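Side-chain contacts in piwi domain-containing protein (Vanderwaltozyma polyspora, PDB 5THE), which probably binds RNA as a budding yeast Argonaute, represented here by its C-terminal lobe with the MID and PIWI domains: residues 97-102 with 121-126; 104-109 with 115-120. All coordinates share one frame; numbering follows the deposited sequence.

Contact 1. Residues 97-102 with 121-126; sequences SELDIS and GKPILI
Two torsions bring Asp100 and Lys122 together: Asp100 sets its CG beside its own backbone N (chi1 -70°), while Lys122, otherwise extended, is kinked once at chi2 (67°) so that its ammonium turns back to the helix. The two side chains meet at about a right angle, and Lys122 NZ donates to Asp100 OD2 in a salt bridge modelled at 2.5 Å, a length too short to be taken literally. Glu96, one helical turn earlier, pairs with the same ammonium, so two carboxylates share one positive charge. The other oxygen, Asp100 OD1, lies against two ring carbons of Pro123, 3.2 Å from Pro123 CD and 3.4 Å from Pro123 CG. With an alanine in place of Asp100, Lys122 would probably lose one of its two acidic mates, keeping Glu96, and a gap would be likely to open beside Pro123. Deeper in, Leu99 and Pro123 lie alongside with their side chains running opposite ways, Leu99 CD2 3.5 Å from Pro123 CB; Trp220 of helix 220-223 also packs on Leu99. Salt bridge outside and apolar contact inside thus fasten the early turns of helix 95-111 to the entry of strand 124-127, part of the parallel sheet in the Rossmann-like MID domain of Argonautes.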
loop_
_atom_site.group_PDB
_atom_site.type_symbol
_atom_site.label_atom_id
_atom_site.label_comp_id
_atom_site.label_asym_id
_atom_site.label_seq_id
_atom_site.Cartn_x
_atom_site.Cartn_y
_atom_site.Cartn_z
ATOM N N SER A 97 33.640 1.523 9.508
ATOM C CA SER A 97 33.350 2.643 10.403
ATOM C C SER A 97 32.327 3.595 9.794
ATOM O O SER A 97 31.541 4.208 10.523
ATOM C CB SER A 97 34.639 3.389 10.772
ATOM O OG SER A 97 35.314 3.839 9.615
ATOM N N GLU A 98 32.299 3.717 8.469
ATOM C CA GLU A 98 31.253 4.523 7.854
ATOM C C GLU A 98 29.875 3.932 8.123
ATOM O O GLU A 98 28.918 4.668 8.384
ATOM C CB GLU A 98 31.510 4.673 6.358
ATOM C CG GLU A 98 32.424 5.851 6.034
ATOM C CD GLU A 98 32.759 5.966 4.554
ATOM O OE1 GLU A 98 32.168 5.226 3.739
ATOM O OE2 GLU A 98 33.623 6.801 4.211
ATOM N N LEU A 99 29.764 2.606 8.105
ATOM C CA LEU A 99 28.483 1.980 8.409
ATOM C C LEU A 99 28.120 2.143 9.881
ATOM O O LEU A 99 26.962 2.400 10.201
ATOM C CB LEU A 99 28.508 0.507 8.008
ATOM C CG LEU A 99 27.244 -0.318 8.260
ATOM C CD1 LEU A 99 26.014 0.359 7.645
ATOM C CD2 LEU A 99 27.442 -1.732 7.689
ATOM N N ASP A 100 29.095 2.002 10.790
ATOM C CA ASP A 100 28.846 2.289 12.204
ATOM C C ASP A 100 28.336 3.708 12.401
ATOM O O ASP A 100 27.378 3.948 13.156
ATOM C CB ASP A 100 30.124 2.086 13.013
ATOM C CG ASP A 100 30.502 0.639 13.119
ATOM O OD1 ASP A 100 29.576 -0.199 13.185
ATOM O OD2 ASP A 100 31.713 0.334 13.125
ATOM N N ILE A 101 28.986 4.666 11.746
ATOM C CA ILE A 101 28.573 6.060 11.859
ATOM C C ILE A 101 27.148 6.236 11.338
ATOM O O ILE A 101 26.312 6.885 11.976
ATOM C CB ILE A 101 29.578 6.963 11.122
ATOM C CG1 ILE A 101 30.893 6.983 11.911
ATOM C CG2 ILE A 101 29.011 8.360 10.935
ATOM C CD1 ILE A 101 32.093 7.439 11.118
ATOM N N SER A 102 26.845 5.641 10.181
ATOM C CA SER A 102 25.506 5.784 9.613
ATOM C C SER A 102 24.450 5.147 10.508
ATOM O O SER A 102 23.347 5.681 10.645
ATOM C CB SER A 102 25.457 5.174 8.215
ATOM O OG SER A 102 26.174 5.979 7.306
ATOM N N GLY A 121 24.798 -3.798 18.302
ATOM C CA GLY A 121 25.292 -4.976 17.617
ATOM C C GLY A 121 26.158 -4.605 16.426
ATOM O O GLY A 121 25.742 -3.803 15.584
ATOM N N LYS A 122 27.366 -5.158 16.356
ATOM C CA LYS A 122 28.280 -4.841 15.267
ATOM C C LYS A 122 27.682 -5.265 13.922
ATOM O O LYS A 122 27.106 -6.356 13.815
ATOM C CB LYS A 122 29.619 -5.548 15.487
ATOM C CG LYS A 122 30.707 -5.162 14.505
ATOM C CD LYS A 122 31.128 -3.703 14.701
ATOM C CE LYS A 122 32.215 -3.302 13.703
ATOM N NZ LYS A 122 32.601 -1.864 13.809
ATOM N N PRO A 123 27.798 -4.435 12.882
ATOM C CA PRO A 123 27.347 -4.852 11.546
ATOM C C PRO A 123 28.063 -6.104 11.056
ATOM O O PRO A 123 29.247 -6.323 11.319
ATOM C CB PRO A 123 27.689 -3.643 10.665
ATOM C CG PRO A 123 27.607 -2.481 11.600
ATOM C CD PRO A 123 28.137 -3.004 12.927
ATOM N N ILE A 124 27.329 -6.921 10.313
ATOM C CA ILE A 124 27.821 -8.206 9.832
ATOM C C ILE A 124 27.987 -8.139 8.324
ATOM O O ILE A 124 27.075 -7.707 7.607
ATOM C CB ILE A 124 26.871 -9.343 10.227
ATOM C CG1 ILE A 124 26.859 -9.486 11.749
ATOM C CG2 ILE A 124 27.264 -10.625 9.511
ATOM C CD1 ILE A 124 25.833 -10.449 12.235
ATOM N N LEU A 125 29.144 -8.577 7.844
ATOM C CA LEU A 125 29.463 -8.580 6.427
ATOM C C LEU A 125 29.187 -9.961 5.849
ATOM O O LEU A 125 29.657 -10.970 6.383
ATOM C CB LEU A 125 30.926 -8.186 6.201
ATOM C CG LEU A 125 31.419 -8.265 4.751
ATOM C CD1 LEU A 125 30.658 -7.293 3.875
ATOM C CD2 LEU A 125 32.923 -7.977 4.653
ATOM N N ILE A 126 28.419 -10.004 4.766
ATOM C CA ILE A 126 28.129 -11.249 4.058
ATOM C C ILE A 126 28.622 -11.124 2.622
ATOM O O ILE A 126 28.136 -10.278 1.857
ATOM C CB ILE A 126 26.634 -11.592 4.104
ATOM C CG1 ILE A 126 26.238 -11.943 5.542
ATOM C CG2 ILE A 126 26.315 -12.712 3.124
ATOM C CD1 ILE A 126 25.054 -12.849 5.656
#

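Contact 2. Residues 104-109 with 115-120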
loop_
_atom_site.group_PDB
_atom_site.type_symbol
_atom_site.label_atom_id
_atom_site.label_comp_id
_atom_site.label_asym_id
_atom_site.label_seq_id
_atom_site.Cartn_x
_atom_site.Cartn_y
_atom_site.Cartn_z
ATOM N N ASP A 104 24.588 4.883 13.739
ATOM C CA ASP A 104 24.404 5.718 14.918
ATOM C C ASP A 104 23.603 6.966 14.590
ATOM O O ASP A 104 22.727 7.379 15.363
ATOM C CB ASP A 104 25.758 6.100 15.508
ATOM C CG ASP A 104 25.621 6.799 16.841
ATOM O OD1 ASP A 104 25.416 6.091 17.846
ATOM O OD2 ASP A 104 25.703 8.044 16.883
ATOM N N LYS A 105 23.903 7.596 13.458
ATOM C CA LYS A 105 23.121 8.750 13.041
ATOM C C LYS A 105 21.673 8.349 12.769
ATOM O O LYS A 105 20.740 9.081 13.121
ATOM C CB LYS A 105 23.768 9.384 11.811
ATOM C CG LYS A 105 22.937 10.450 11.118
ATOM C CD LYS A 105 23.198 11.826 11.675
ATOM C CE LYS A 105 22.755 12.896 10.684
ATOM N NZ LYS A 105 21.451 12.575 10.039
ATOM N N PHE A 106 21.468 7.182 12.153
ATOM C CA PHE A 106 20.114 6.685 11.928
ATOM C C PHE A 106 19.339 6.569 13.239
ATOM O O PHE A 106 18.234 7.111 13.368
ATOM C CB PHE A 106 20.155 5.327 11.217
ATOM C CG PHE A 106 18.794 4.746 10.973
ATOM C CD1 PHE A 106 18.034 5.165 9.897
ATOM C CD2 PHE A 106 18.265 3.798 11.835
ATOM C CE1 PHE A 106 16.761 4.635 9.668
ATOM C CE2 PHE A 106 16.997 3.266 11.624
ATOM C CZ PHE A 106 16.246 3.681 10.535
ATOM N N ALA A 107 19.904 5.857 14.225
ATOM C CA ALA A 107 19.192 5.644 15.479
ATOM C C ALA A 107 18.799 6.974 16.124
ATOM O O ALA A 107 17.657 7.150 16.565
ATOM C CB ALA A 107 20.036 4.804 16.436
ATOM N N SER A 108 19.720 7.936 16.165
ATOM C CA SER A 108 19.388 9.187 16.842
ATOM C C SER A 108 18.433 10.028 16.003
ATOM O O SER A 108 17.544 10.690 16.550
ATOM C CB SER A 108 20.655 9.968 17.187
ATOM O OG SER A 108 21.370 10.311 16.022
ATOM N N ASP A 109 18.584 10.004 14.674
ATOM C CA ASP A 109 17.621 10.677 13.802
ATOM C C ASP A 109 16.195 10.204 14.075
ATOM O O ASP A 109 15.279 11.015 14.253
ATOM C CB ASP A 109 17.968 10.433 12.332
ATOM C CG ASP A 109 19.006 11.408 11.794
ATOM O OD1 ASP A 109 19.368 12.360 12.512
ATOM O OD2 ASP A 109 19.444 11.229 10.631
ATOM N N VAL A 115 10.806 6.260 17.458
ATOM C CA VAL A 115 11.298 4.903 17.273
ATOM C C VAL A 115 12.663 4.805 17.932
ATOM O O VAL A 115 13.605 5.511 17.545
ATOM C CB VAL A 115 11.384 4.533 15.787
ATOM C CG1 VAL A 115 11.784 3.083 15.644
ATOM C CG2 VAL A 115 10.058 4.834 15.102
ATOM N N ASP A 116 12.772 3.923 18.908
ATOM C CA ASP A 116 13.973 3.771 19.719
ATOM C C ASP A 116 14.649 2.464 19.310
ATOM O O ASP A 116 14.145 1.375 19.612
ATOM C CB ASP A 116 13.606 3.799 21.206
ATOM C CG ASP A 116 14.812 3.693 22.120
ATOM O OD1 ASP A 116 15.937 4.033 21.689
ATOM O OD2 ASP A 116 14.618 3.276 23.287
ATOM N N PHE A 117 15.761 2.577 18.592
ATOM C CA PHE A 117 16.555 1.429 18.180
ATOM C C PHE A 117 17.833 1.351 18.996
ATOM O O PHE A 117 18.425 2.370 19.357
ATOM C CB PHE A 117 16.943 1.496 16.699
ATOM C CG PHE A 117 15.857 1.061 15.763
ATOM C CD1 PHE A 117 15.357 -0.228 15.816
ATOM C CD2 PHE A 117 15.354 1.929 14.818
ATOM C CE1 PHE A 117 14.364 -0.632 14.950
ATOM C CE2 PHE A 117 14.358 1.529 13.947
ATOM C CZ PHE A 117 13.859 0.255 14.016
ATOM N N ASN A 118 18.257 0.120 19.262
ATOM C CA ASN A 118 19.570 -0.180 19.809
ATOM C C ASN A 118 20.406 -0.700 18.642
ATOM O O ASN A 118 20.078 -1.738 18.062
ATOM C CB ASN A 118 19.434 -1.210 20.938
ATOM C CG ASN A 118 20.772 -1.746 21.446
ATOM O OD1 ASN A 118 21.849 -1.290 21.063
ATOM N ND2 ASN A 118 20.691 -2.730 22.327
ATOM N N VAL A 119 21.457 0.036 18.272
ATOM C CA VAL A 119 22.276 -0.332 17.114
ATOM C C VAL A 119 23.672 -0.732 17.571
ATOM O O VAL A 119 24.649 -0.562 16.832
ATOM C CB VAL A 119 22.371 0.811 16.085
ATOM C CG1 VAL A 119 21.008 1.129 15.496
ATOM C CG2 VAL A 119 22.976 2.052 16.723
ATOM N N SER A 120 23.777 -1.256 18.792
ATOM C CA SER A 120 25.085 -1.590 19.343
ATOM C C SER A 120 25.651 -2.876 18.746
ATOM O O SER A 120 26.874 -3.030 18.675
ATOM C CB SER A 120 24.998 -1.695 20.868
ATOM O OG SER A 120 24.090 -2.708 21.258
HETATM O O HOH W 1 16.313 5.122 17.787
#
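Helix 95-111 is the connection of a beta-alpha-beta unit, and here its Ala107 and Phe106 lie against Phe117 and Val119 of the returning chain. Ala107 CB, pointing toward that chain, touches both branches of Val119, 3.9 Å from Val119 CG1 and 4.0 Å from Val119 CG2, so that a small residue meets a forked one. Further in, the two phenylalanine side chains cross obliquely, Phe106 CE2 approaching Phe117 CD2 to 3.8 Å. Phe106 reaches this place because its CG stands anti to the backbone N (chi1 179°). Leu79 of strand 77-85 and Met238 of helix 228-241 pack on both rings, which places the pair in the layer between helices and parallel sheet, as expected for the crossover of a Rossmann-like MID domain. Where the backbones draw closest, a water replaces direct bonding. It donates to Ala107 O and to Val115 O and accepts from Phe117 N, each at 2.7 Å, so three backbone groups are satisfied at once. At the end of the strand, Asn118 OD1 takes the backbone N-H of Ser120 at 3.0 Å, closing an Asx turn, and Ser120 OG donates to the same Asn118 OD1 at 2.7 Å.

How the contacts relate
Packing of a crossover helix against the strands that follow it is illustrated by this pair. From the N terminus, the chain leaves strand 77-85 and enters helix 95-111, whose early turns supply residues 97-102 and whose later turns supply 104-109. After the helix it reverses, and contact 2 closes first, over a short turn, at strand 117-118. Contact 1 closes a wider loop that encloses contact 2, at the entry to strand 124-127. The two are therefore concentric and do not cross, their centres about 13 Å apart. Both short strands run parallel to 77-85, and the helix touches the chain at or just before each, so it is joined to two successive places beside the same sheet.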